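Local atomic coordinates of subtilisin-like serine protease (Fervidobacterium pennivorans, PDB entry 1R6V), a protein that degrades keratin into peptides as a subtilisin-like serine protease, allowing its bacterium to grow on native feathers. Residues K402-R407 with G446-Q451. The protein carries 1 engineered substitution. Sequence-based numbering, arbitrary orientation.
Sequences KPWQIR and GVEEFQ
Trp404 lays one face of its indole against the backbone of Gly446; Trp404 has the largest buried area here, and Gly446 and Glu448 share the other side about equally. The CA of Gly446 stands 3.8 Å from the centroid of the six-membered ring of Trp404 and 23° off the ring normal, which defines a CH-pi interaction over the face. Gly446 N lies 3.4 Å from Trp404 CZ3; a side chain built on Gly446 would run into Trp404 CE3, so the close approach is consistent with glycine here. On the opposite face, Gln405 CG sits 3.5 Å above the ring plane, over its centre, which leaves the indole sandwiched.

At the indole edge, Trp404 NE1 donates in the ring plane to a water oxygen at 3.0 Å, and that water donates to Glu448 OE2 at 2.7 Å. The same carboxylate meets Lys402 through aliphatic carbon, with Lys402 CD 3.3 Å from Glu448 OE2; Lys402 NZ, turned by the bend at chi4 (54°), remains 4.3 Å from Glu448 OE2, beyond a salt bridge.

Replacing Trp404 by an alanine would probably open a gap over Gly446 and deprive the bridging water of its indole donor. Trp404 N and Arg407 also bond to strand 487-494, the sheet neighbour of strand 446-455. Between subtilase helix 403-413 and the Ig-like domain, this contact itself rests on aromatic packing against backbone, one water bridge and nearby opposite charges whose attraction probably adds to it.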
loop_
_atom_site.group_PDB
_atom_site.type_symbol
_atom_site.label_atom_id
_atom_site.label_comp_id
_atom_site.label_asym_id
_atom_site.label_seq_id
_atom_site.Cartn_x
_atom_site.Cartn_y
_atom_site.Cartn_z
ATOM N N LYS A 402 10.794 19.604 -1.575
ATOM C CA LYS A 402 10.153 18.531 -0.818
ATOM C C LYS A 402 9.383 17.772 -1.886
ATOM O O LYS A 402 9.063 18.334 -2.932
ATOM C CB LYS A 402 9.202 19.114 0.224
ATOM C CG LYS A 402 9.952 19.854 1.314
ATOM C CD LYS A 402 9.028 20.550 2.278
ATOM C CE LYS A 402 9.820 21.111 3.451
ATOM N NZ LYS A 402 10.942 21.993 3.004
ATOM N N PRO A 403 9.082 16.486 -1.651
ATOM C CA PRO A 403 8.345 15.742 -2.673
ATOM C C PRO A 403 7.064 16.383 -3.206
ATOM O O PRO A 403 6.826 16.376 -4.417
ATOM C CB PRO A 403 8.126 14.379 -2.007
ATOM C CG PRO A 403 9.437 14.219 -1.244
ATOM C CD PRO A 403 9.573 15.587 -0.588
ATOM N N TRP A 404 6.242 16.959 -2.334
ATOM C CA TRP A 404 5.015 17.573 -2.829
ATOM C C TRP A 404 5.319 18.755 -3.751
ATOM O O TRP A 404 4.571 19.024 -4.691
ATOM C CB TRP A 404 4.096 18.013 -1.680
ATOM C CG TRP A 404 4.516 19.244 -0.898
ATOM C CD1 TRP A 404 5.086 19.269 0.345
ATOM C CD2 TRP A 404 4.299 20.615 -1.263
ATOM N NE1 TRP A 404 5.229 20.569 0.778
ATOM C CE2 TRP A 404 4.752 21.410 -0.189
ATOM C CE3 TRP A 404 3.764 21.246 -2.395
ATOM C CZ2 TRP A 404 4.684 22.806 -0.214
ATOM C CZ3 TRP A 404 3.702 22.629 -2.417
ATOM C CH2 TRP A 404 4.157 23.394 -1.333
ATOM N N GLN A 405 6.426 19.447 -3.499
ATOM C CA GLN A 405 6.770 20.583 -4.344
ATOM C C GLN A 405 7.142 20.124 -5.746
ATOM O O GLN A 405 6.804 20.773 -6.733
ATOM C CB GLN A 405 7.927 21.372 -3.735
ATOM C CG GLN A 405 7.578 22.076 -2.437
ATOM C CD GLN A 405 8.765 22.857 -1.874
ATOM O OE1 GLN A 405 9.756 22.277 -1.439
ATOM N NE2 GLN A 405 8.663 24.176 -1.889
ATOM N N ILE A 406 7.852 19.007 -5.831
ATOM C CA ILE A 406 8.223 18.478 -7.134
ATOM C C ILE A 406 6.961 18.061 -7.871
ATOM O O ILE A 406 6.786 18.388 -9.053
ATOM C CB ILE A 406 9.178 17.263 -7.000
ATOM C CG1 ILE A 406 10.543 17.735 -6.474
ATOM C CG2 ILE A 406 9.303 16.536 -8.368
ATOM C CD1 ILE A 406 11.295 18.683 -7.430
ATOM N N ARG A 407 6.061 17.342 -7.191
ATOM C CA ARG A 407 4.849 16.925 -7.866
ATOM C C ARG A 407 4.028 18.130 -8.312
ATOM O O ARG A 407 3.566 18.169 -9.446
ATOM C CB ARG A 407 3.981 16.025 -6.982
ATOM C CG ARG A 407 2.701 15.557 -7.682
ATOM C CD ARG A 407 1.933 14.563 -6.814
ATOM N NE ARG A 407 1.584 15.115 -5.505
ATOM C CZ ARG A 407 0.632 16.020 -5.303
ATOM N NH1 ARG A 407 -0.086 16.478 -6.328
ATOM N NH2 ARG A 407 0.409 16.474 -4.076
ATOM N N GLY A 446 0.505 22.143 -1.472
ATOM C CA GLY A 446 0.606 20.821 -0.861
ATOM C C GLY A 446 1.012 20.903 0.595
ATOM O O GLY A 446 1.314 21.990 1.102
ATOM N N VAL A 447 0.981 19.769 1.292
ATOM C CA VAL A 447 1.393 19.720 2.694
ATOM C C VAL A 447 2.311 18.512 2.869
ATOM O O VAL A 447 2.142 17.480 2.211
ATOM C CB VAL A 447 0.195 19.584 3.672
ATOM C CG1 VAL A 447 -0.660 20.848 3.642
ATOM C CG2 VAL A 447 -0.635 18.367 3.316
ATOM N N GLU A 448 3.296 18.650 3.749
ATOM C CA GLU A 448 4.215 17.553 4.001
ATOM C C GLU A 448 3.462 16.345 4.527
ATOM O O GLU A 448 3.781 15.207 4.182
ATOM C CB GLU A 448 5.290 17.987 5.000
ATOM C CG GLU A 448 6.320 18.887 4.354
ATOM C CD GLU A 448 7.290 19.480 5.345
ATOM O OE1 GLU A 448 7.814 18.724 6.190
ATOM O OE2 GLU A 448 7.534 20.704 5.265
ATOM N N GLU A 449 2.456 16.603 5.356
ATOM C CA GLU A 449 1.660 15.527 5.916
ATOM C C GLU A 449 0.323 15.973 6.480
ATOM O O GLU A 449 0.223 16.992 7.165
ATOM C CB GLU A 449 2.429 14.791 7.021
ATOM C CG GLU A 449 1.627 13.631 7.618
ATOM C CD GLU A 449 2.507 12.496 8.107
ATOM O OE1 GLU A 449 3.020 11.726 7.264
ATOM O OE2 GLU A 449 2.694 12.384 9.331
ATOM N N PHE A 450 -0.707 15.198 6.161
ATOM C CA PHE A 450 -2.050 15.424 6.682
ATOM C C PHE A 450 -2.412 14.096 7.345
ATOM O O PHE A 450 -2.129 13.039 6.787
ATOM C CB PHE A 450 -3.048 15.709 5.551
ATOM C CG PHE A 450 -4.466 15.806 6.021
ATOM C CD1 PHE A 450 -4.856 16.831 6.885
ATOM C CD2 PHE A 450 -5.405 14.846 5.636
ATOM C CE1 PHE A 450 -6.163 16.896 7.367
ATOM C CE2 PHE A 450 -6.714 14.893 6.106
ATOM C CZ PHE A 450 -7.101 15.919 6.974
ATOM N N GLN A 451 -3.007 14.138 8.530
ATOM C CA GLN A 451 -3.394 12.883 9.183
ATOM C C GLN A 451 -4.841 12.910 9.612
ATOM O O GLN A 451 -5.380 13.967 9.939
ATOM C CB GLN A 451 -2.546 12.622 10.426
ATOM C CG GLN A 451 -1.070 12.376 10.167
ATOM C CD GLN A 451 -0.326 11.961 11.425
ATOM O OE1 GLN A 451 -0.717 12.321 12.537
ATOM N NE2 GLN A 451 0.758 11.208 11.255
HETATM O O HOH W 1 6.445 21.885 3.129
#